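Local coordinates for Lmo0181 protein (Listeria monocytogenes serovar 1/2a, PDB 5F7V) that binds the cyclic glucan cycloalternan as the substrate-binding lipoprotein of what is probably an ABC sugar importer, at residues A[55-59]-A[72-78]; A[13-19]-A[44-50]. All blocks are in the same frame, centred on the assembly; numbering follows the deposited sequence.

How the contacts relate
Both contacts belong to one corner of the periplasmic-binding-protein fold, on the same side of the chain's centre, their own centres about 15 Å apart. Contact 2 comes first along the chain and pairs the parallel strands 13-19 and 43-49; helix 52-64 then follows directly, and contact 1 packs it against strand 71-75 and the start of helix 76-85. Strand 13-19 lies between 43-49 and 71-75 in a shared sheet, so the two contacts meet at Tyr18, whose O lies 3.0 Å from Glu73 N, a probable hydrogen bond. Contact 2 reaches outward to the chain's surface, whereas contact 1 runs into the cleft and puts Asn75 and Glu77 on the bound glucan.

Contact 1 (A[55-59]-A[72-78]); sequences YFTKL and FELNYET. With GLC (alpha-D-glucopyranose), chain B.
The Phe56 ring lies against Thr78 and Leu74 where helix 52-64 packs on strand 71-75, in the alpha/beta layering of the periplasmic-binding-protein fold. The apolar part is built round the Phe56 ring. Thr78 covers one face, with CB 4.1 Å from the Phe56 ring centroid in a CH-pi contact, and Tyr55 CD2 lies over the opposite face. Leu74 CD2 meets the ring at its edge, in plane. One turn on, Leu59 packs on one side of Phe72: its CD1 sits over the ring face, and its CD2 comes 3.7 Å from Phe72 CD1.

Polar contacts run alongside. With CG anti to the backbone N (chi1 178°), Tyr55 sends its hydroxyl to the strand, where OH donates to Glu73 O at 2.7 Å, on a lone pair in the carbonyl plane. The Glu73 carboxylate is held by Ser21 and Phe20 N.

At the strand's end Asn75 is the N-cap of helix 76-85. Its OD1 takes a weak bond from Thr78 N and a firmer one from Thr78 OG1 (2.7 Å), leaving the amide nitrogen turned to the sugar. There GLC O4 accepts from Asn75 ND2 at 2.9 Å and donates to Glu77 OE2 at 2.7 Å.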
loop_
_atom_site.group_PDB
_atom_site.type_symbol
_atom_site.label_atom_id
_atom_site.label_comp_id
_atom_site.label_asym_id
_atom_site.label_seq_id
_atom_site.Cartn_x
_atom_site.Cartn_y
_atom_site.Cartn_z
ATOM N N TYR A 55 -7.022 1.233 11.775
ATOM C CA TYR A 55 -8.121 1.846 11.058
ATOM C C TYR A 55 -9.272 0.894 10.745
ATOM O O TYR A 55 -10.432 1.266 10.937
ATOM C CB TYR A 55 -7.556 2.420 9.738
ATOM C CG TYR A 55 -8.611 3.048 8.844
ATOM C CD1 TYR A 55 -9.015 4.373 9.032
ATOM C CD2 TYR A 55 -9.260 2.282 7.879
ATOM C CE1 TYR A 55 -9.995 4.949 8.232
ATOM C CE2 TYR A 55 -10.255 2.839 7.094
ATOM C CZ TYR A 55 -10.615 4.159 7.273
ATOM O OH TYR A 55 -11.592 4.771 6.523
ATOM N N PHE A 56 -8.972 -0.282 10.205
ATOM C CA PHE A 56 -10.066 -1.126 9.726
ATOM C C PHE A 56 -10.848 -1.755 10.873
ATOM O O PHE A 56 -12.064 -1.890 10.740
ATOM C CB PHE A 56 -9.646 -2.150 8.658
ATOM C CG PHE A 56 -9.206 -1.482 7.375
ATOM C CD1 PHE A 56 -10.135 -0.919 6.507
ATOM C CD2 PHE A 56 -7.864 -1.343 7.100
ATOM C CE1 PHE A 56 -9.709 -0.250 5.369
ATOM C CE2 PHE A 56 -7.433 -0.683 5.967
ATOM C CZ PHE A 56 -8.369 -0.156 5.109
ATOM N N THR A 57 -10.161 -2.090 11.961
ATOM C CA THR A 57 -10.839 -2.608 13.137
ATOM C C THR A 57 -11.771 -1.540 13.697
ATOM O O THR A 57 -12.913 -1.814 14.053
ATOM C CB THR A 57 -9.826 -3.008 14.214
ATOM O OG1 THR A 57 -8.839 -3.870 13.645
ATOM C CG2 THR A 57 -10.523 -3.747 15.345
ATOM N N LYS A 58 -11.265 -0.319 13.781
ATOM C CA LYS A 58 -12.021 0.803 14.324
ATOM C C LYS A 58 -13.221 1.150 13.438
ATOM O O LYS A 58 -14.339 1.344 13.900
ATOM C CB LYS A 58 -11.116 2.017 14.589
ATOM C CG LYS A 58 -10.135 1.822 15.736
ATOM C CD LYS A 58 -10.862 1.871 17.063
ATOM C CE LYS A 58 -9.939 2.152 18.236
ATOM N NZ LYS A 58 -10.390 1.515 19.497
ATOM N N LEU A 59 -12.992 1.167 12.129
ATOM C CA LEU A 59 -14.043 1.518 11.181
ATOM C C LEU A 59 -15.194 0.526 11.257
ATOM O O LEU A 59 -16.358 0.927 11.337
ATOM C CB LEU A 59 -13.436 1.593 9.783
ATOM C CG LEU A 59 -14.483 1.923 8.702
ATOM C CD1 LEU A 59 -15.230 3.237 8.891
ATOM C CD2 LEU A 59 -13.767 1.924 7.371
ATOM N N PHE A 72 -15.883 7.335 3.889
ATOM C CA PHE A 72 -14.722 6.739 4.525
ATOM C C PHE A 72 -13.798 6.116 3.508
ATOM O O PHE A 72 -14.219 5.639 2.463
ATOM C CB PHE A 72 -15.124 5.728 5.615
ATOM C CG PHE A 72 -16.131 4.699 5.213
ATOM C CD1 PHE A 72 -15.759 3.509 4.656
ATOM C CD2 PHE A 72 -17.490 4.943 5.413
ATOM C CE1 PHE A 72 -16.710 2.556 4.321
ATOM C CE2 PHE A 72 -18.442 3.979 5.080
ATOM C CZ PHE A 72 -18.037 2.768 4.546
ATOM N N GLU A 73 -12.533 6.129 3.876
ATOM C CA GLU A 73 -11.460 5.610 3.038
ATOM C C GLU A 73 -11.395 4.093 3.128
ATOM O O GLU A 73 -11.571 3.500 4.190
ATOM C CB GLU A 73 -10.143 6.212 3.483
ATOM C CG GLU A 73 -9.123 6.256 2.386
ATOM C CD GLU A 73 -7.875 6.991 2.766
ATOM O OE1 GLU A 73 -7.523 7.027 3.965
ATOM O OE2 GLU A 73 -7.196 7.520 1.852
ATOM N N LEU A 74 -11.100 3.470 1.995
ATOM C CA LEU A 74 -10.849 2.009 1.904
ATOM C C LEU A 74 -9.671 1.822 1.010
ATOM O O LEU A 74 -9.423 2.603 0.131
ATOM C CB LEU A 74 -12.018 1.232 1.311
ATOM C CG LEU A 74 -13.269 1.252 2.183
ATOM C CD1 LEU A 74 -14.428 0.653 1.399
ATOM C CD2 LEU A 74 -13.101 0.554 3.498
ATOM N N ASN A 75 -8.914 0.774 1.308
ATOM C CA ASN A 75 -7.843 0.333 0.421
ATOM C C ASN A 75 -8.349 -0.763 -0.510
ATOM O O ASN A 75 -9.411 -1.352 -0.328
ATOM C CB ASN A 75 -6.563 -0.022 1.209
ATOM C CG ASN A 75 -6.723 -1.178 2.151
ATOM O OD1 ASN A 75 -7.786 -1.718 2.302
ATOM N ND2 ASN A 75 -5.642 -1.500 2.808
ATOM N N TYR A 76 -7.537 -1.051 -1.521
ATOM C CA TYR A 76 -7.870 -2.048 -2.517
ATOM C C TYR A 76 -8.146 -3.372 -1.833
ATOM O O TYR A 76 -9.132 -4.029 -2.130
ATOM C CB TYR A 76 -6.683 -2.152 -3.480
ATOM C CG TYR A 76 -6.914 -2.791 -4.846
ATOM C CD1 TYR A 76 -7.763 -3.873 -5.066
ATOM C CD2 TYR A 76 -6.203 -2.324 -5.933
ATOM C CE1 TYR A 76 -7.907 -4.409 -6.325
ATOM C CE2 TYR A 76 -6.365 -2.832 -7.208
ATOM C CZ TYR A 76 -7.215 -3.899 -7.385
ATOM O OH TYR A 76 -7.367 -4.439 -8.636
ATOM N N GLU A 77 -7.289 -3.737 -0.887
ATOM C CA GLU A 77 -7.388 -5.106 -0.393
ATOM C C GLU A 77 -8.473 -5.279 0.658
ATOM O O GLU A 77 -8.791 -6.425 0.932
ATOM C CB GLU A 77 -6.016 -5.631 0.038
ATOM C CG GLU A 77 -5.286 -4.843 1.117
ATOM C CD GLU A 77 -4.437 -3.661 0.639
ATOM O OE1 GLU A 77 -4.843 -2.921 -0.285
ATOM O OE2 GLU A 77 -3.349 -3.429 1.220
ATOM N N THR A 78 -9.059 -4.222 1.229
ATOM C CA THR A 78 -10.206 -4.398 2.148
ATOM C C THR A 78 -11.524 -4.107 1.473
ATOM O O THR A 78 -12.591 -4.403 2.004
ATOM C CB THR A 78 -10.055 -3.505 3.391
ATOM O OG1 THR A 78 -8.735 -3.652 3.913
ATOM C CG2 THR A 78 -11.006 -3.855 4.507
HETATM C C1 GLC B . -0.521 2.324 1.833
HETATM C C2 GLC B . -1.572 2.577 0.777
HETATM C C3 GLC B . -2.714 1.588 0.927
HETATM C C4 GLC B . -2.185 0.160 0.978
HETATM C C5 GLC B . -1.155 0.022 2.091
HETATM C C6 GLC B . -0.493 -1.350 2.120
HETATM O O2 GLC B . -2.034 3.926 0.903
HETATM O O3 GLC B . -3.562 1.736 -0.209
HETATM O O4 GLC B . -3.283 -0.698 1.304
HETATM O O5 GLC B . -0.089 0.969 1.857
HETATM O O6 GLC B . 0.563 -1.216 3.099
#

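Contact 2 (A[13-19]-A[44-50])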
loop_
_atom_site.group_PDB
_atom_site.type_symbol
_atom_site.label_atom_id
_atom_site.label_comp_id
_atom_site.label_asym_id
_atom_site.label_seq_id
_atom_site.Cartn_x
_atom_site.Cartn_y
_atom_site.Cartn_z
ATOM N N THR A 13 -24.883 21.389 5.289
ATOM C CA THR A 13 -24.763 19.969 5.532
ATOM C C THR A 13 -23.379 19.742 6.098
ATOM O O THR A 13 -22.414 20.250 5.531
ATOM C CB THR A 13 -24.899 19.177 4.221
ATOM O OG1 THR A 13 -26.177 19.414 3.637
ATOM C CG2 THR A 13 -24.769 17.690 4.476
ATOM N N GLU A 14 -23.266 18.987 7.183
ATOM C CA GLU A 14 -21.978 18.605 7.725
ATOM C C GLU A 14 -21.821 17.097 7.555
ATOM O O GLU A 14 -22.656 16.322 8.032
ATOM C CB GLU A 14 -21.885 18.973 9.195
ATOM C CG GLU A 14 -22.202 20.436 9.435
ATOM C CD GLU A 14 -21.363 21.036 10.550
ATOM O OE1 GLU A 14 -20.404 20.364 11.014
ATOM O OE2 GLU A 14 -21.690 22.183 10.945
ATOM N N ILE A 15 -20.761 16.697 6.867
ATOM C CA ILE A 15 -20.491 15.274 6.701
ATOM C C ILE A 15 -19.268 14.888 7.519
ATOM O O ILE A 15 -18.384 15.700 7.795
ATOM C CB ILE A 15 -20.285 14.853 5.220
ATOM C CG1 ILE A 15 -19.029 15.506 4.608
ATOM C CG2 ILE A 15 -21.559 15.105 4.422
ATOM C CD1 ILE A 15 -18.635 14.958 3.244
ATOM N N THR A 16 -19.194 13.622 7.885
ATOM C CA THR A 16 -17.991 13.034 8.466
ATOM C C THR A 16 -17.217 12.249 7.420
ATOM O O THR A 16 -17.823 11.551 6.610
ATOM C CB THR A 16 -18.356 12.135 9.654
ATOM O OG1 THR A 16 -19.341 11.177 9.239
ATOM C CG2 THR A 16 -18.964 12.965 10.778
ATOM N N TYR A 17 -15.899 12.356 7.475
ATOM C CA TYR A 17 -14.958 11.618 6.612
ATOM C C TYR A 17 -13.940 10.957 7.504
ATOM O O TYR A 17 -13.284 11.647 8.264
ATOM C CB TYR A 17 -14.295 12.552 5.588
ATOM C CG TYR A 17 -13.214 11.865 4.756
ATOM C CD1 TYR A 17 -13.483 10.661 4.108
ATOM C CD2 TYR A 17 -11.941 12.419 4.639
ATOM C CE1 TYR A 17 -12.522 10.028 3.359
ATOM C CE2 TYR A 17 -10.984 11.803 3.861
ATOM C CZ TYR A 17 -11.276 10.610 3.250
ATOM O OH TYR A 17 -10.319 9.920 2.514
ATOM N N TYR A 18 -13.880 9.632 7.450
ATOM C CA TYR A 18 -12.971 8.811 8.264
ATOM C C TYR A 18 -11.873 8.353 7.324
ATOM O O TYR A 18 -12.170 7.907 6.203
ATOM C CB TYR A 18 -13.798 7.669 8.799
ATOM C CG TYR A 18 -13.469 6.913 10.039
ATOM C CD1 TYR A 18 -13.953 7.261 11.293
ATOM C CD2 TYR A 18 -12.732 5.744 9.930
ATOM C CE1 TYR A 18 -13.666 6.499 12.409
ATOM C CE2 TYR A 18 -12.414 4.963 11.020
ATOM C CZ TYR A 18 -12.886 5.335 12.268
ATOM O OH TYR A 18 -12.506 4.469 13.279
ATOM N N GLN A 19 -10.608 8.516 7.705
ATOM C CA GLN A 19 -9.506 8.146 6.788
ATOM C C GLN A 19 -8.229 7.775 7.529
ATOM O O GLN A 19 -8.105 8.010 8.731
ATOM C CB GLN A 19 -9.274 9.285 5.792
ATOM C CG GLN A 19 -8.615 10.530 6.390
ATOM C CD GLN A 19 -7.099 10.475 6.295
ATOM O OE1 GLN A 19 -6.545 10.246 5.220
ATOM N NE2 GLN A 19 -6.435 10.726 7.412
ATOM N N LYS A 44 -19.751 21.179 4.937
ATOM C CA LYS A 44 -18.646 21.177 5.883
ATOM C C LYS A 44 -18.197 19.736 6.003
ATOM O O LYS A 44 -19.058 18.853 6.079
ATOM C CB LYS A 44 -19.127 21.640 7.256
ATOM C CG LYS A 44 -18.002 21.751 8.273
ATOM C CD LYS A 44 -18.346 22.735 9.377
ATOM C CE LYS A 44 -17.227 22.911 10.395
ATOM N NZ LYS A 44 -16.368 21.718 10.490
ATOM N N VAL A 45 -16.890 19.495 6.054
ATOM C CA VAL A 45 -16.350 18.130 6.180
ATOM C C VAL A 45 -15.577 18.023 7.493
ATOM O O VAL A 45 -14.613 18.747 7.706
ATOM C CB VAL A 45 -15.383 17.796 5.031
ATOM C CG1 VAL A 45 -14.893 16.359 5.098
ATOM C CG2 VAL A 45 -16.051 17.997 3.684
ATOM N N ASN A 46 -16.003 17.096 8.349
ATOM C CA ASN A 46 -15.386 16.857 9.649
ATOM C C ASN A 46 -14.593 15.559 9.544
ATOM O O ASN A 46 -15.183 14.475 9.473
ATOM C CB ASN A 46 -16.471 16.732 10.708
ATOM C CG ASN A 46 -17.345 17.959 10.794
ATOM O OD1 ASN A 46 -16.860 19.049 11.066
ATOM N ND2 ASN A 46 -18.633 17.774 10.589
ATOM N N VAL A 47 -13.273 15.698 9.546
ATOM C CA VAL A 47 -12.321 14.593 9.311
ATOM C C VAL A 47 -11.921 13.928 10.620
ATOM O O VAL A 47 -11.593 14.620 11.587
ATOM C CB VAL A 47 -11.060 15.105 8.590
ATOM C CG1 VAL A 47 -10.034 14.001 8.357
ATOM C CG2 VAL A 47 -11.459 15.750 7.255
ATOM N N GLN A 48 -11.970 12.595 10.645
ATOM C CA GLN A 48 -11.388 11.811 11.734
ATOM C C GLN A 48 -10.323 10.907 11.132
ATOM O O GLN A 48 -10.576 10.178 10.173
ATOM C CB GLN A 48 -12.447 10.988 12.477
ATOM C CG GLN A 48 -11.931 10.327 13.752
ATOM C CD GLN A 48 -12.976 9.544 14.534
ATOM O OE1 GLN A 48 -14.105 9.332 14.079
ATOM N NE2 GLN A 48 -12.595 9.108 15.720
ATOM N N THR A 49 -9.130 10.983 11.703
ATOM C CA THR A 49 -7.992 10.192 11.259
ATOM C C THR A 49 -7.665 9.121 12.272
ATOM O O THR A 49 -7.591 9.384 13.484
ATOM C CB THR A 49 -6.809 11.126 11.088
ATOM O OG1 THR A 49 -7.153 12.036 10.045
ATOM C CG2 THR A 49 -5.521 10.377 10.760
ATOM N N ILE A 50 -7.431 7.917 11.758
ATOM C CA ILE A 50 -6.989 6.770 12.554
ATOM C C ILE A 50 -5.755 6.197 11.903
ATOM O O ILE A 50 -5.732 6.066 10.666
ATOM C CB ILE A 50 -8.066 5.663 12.660
ATOM C CG1 ILE A 50 -9.437 6.274 13.000
ATOM C CG2 ILE A 50 -7.635 4.562 13.622
ATOM C CD1 ILE A 50 -9.487 6.931 14.316
#
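Glu14 and Lys44 run next to each other from the same face of the sheet, the carboxylate resting along the lysine's aliphatic part with OE1 3.5 Å from Lys44 CD. The charged ends stop short of a salt bridge, and in one of its two conformers Asn46 bridges them. Its ND2 then donates almost straight to Glu14 OE1 (3.2 Å, 171° at the hydrogen), on the anti lone pair and within the amide plane, although the carboxylate and amide planes are 35° apart. On its other side OD1 accepts from Lys44 NZ at 2.8 Å; Lys44 too has a second conformer, so this link may not be constant.

Ile15 and Val45 run together on the reverse face, CG1 of Ile15 4.0 Å from Val45 CG2. Beside them Val45 CG1 touches Tyr17 CB, and Val47 CG2 comes to the edge of the Tyr17 ring. Helix 27-39 covers this face through Phe36 and Leu29, as expected of a right-handed beta-alpha-beta crossover between parallel neighbours. The strands keep strict register from Glu14-Lys44 to Gln19-Thr49, with backbone hydrogen bonds from the Lys44 N to Thr13 O pair at one end to the Ile50 N to Gln19 O pair at the other.

Towards the cleft, Tyr18 lies alongside Gln48, which has two conformers; in one, the ring is turned 76° from the amide plane and Tyr18 CE1 is 3.3 Å from Gln48 OE1. The Ile50 side chain slants past the hydroxyl end of the ring, its CG1 3.6 Å from Tyr18 CZ. On the other face Gln19 bends at chi2 to bring its amide beside Thr49: NE2 donates to Thr49 OG1 at 3.0 Å, while Gln19 OE1 accepts from Ala22 N.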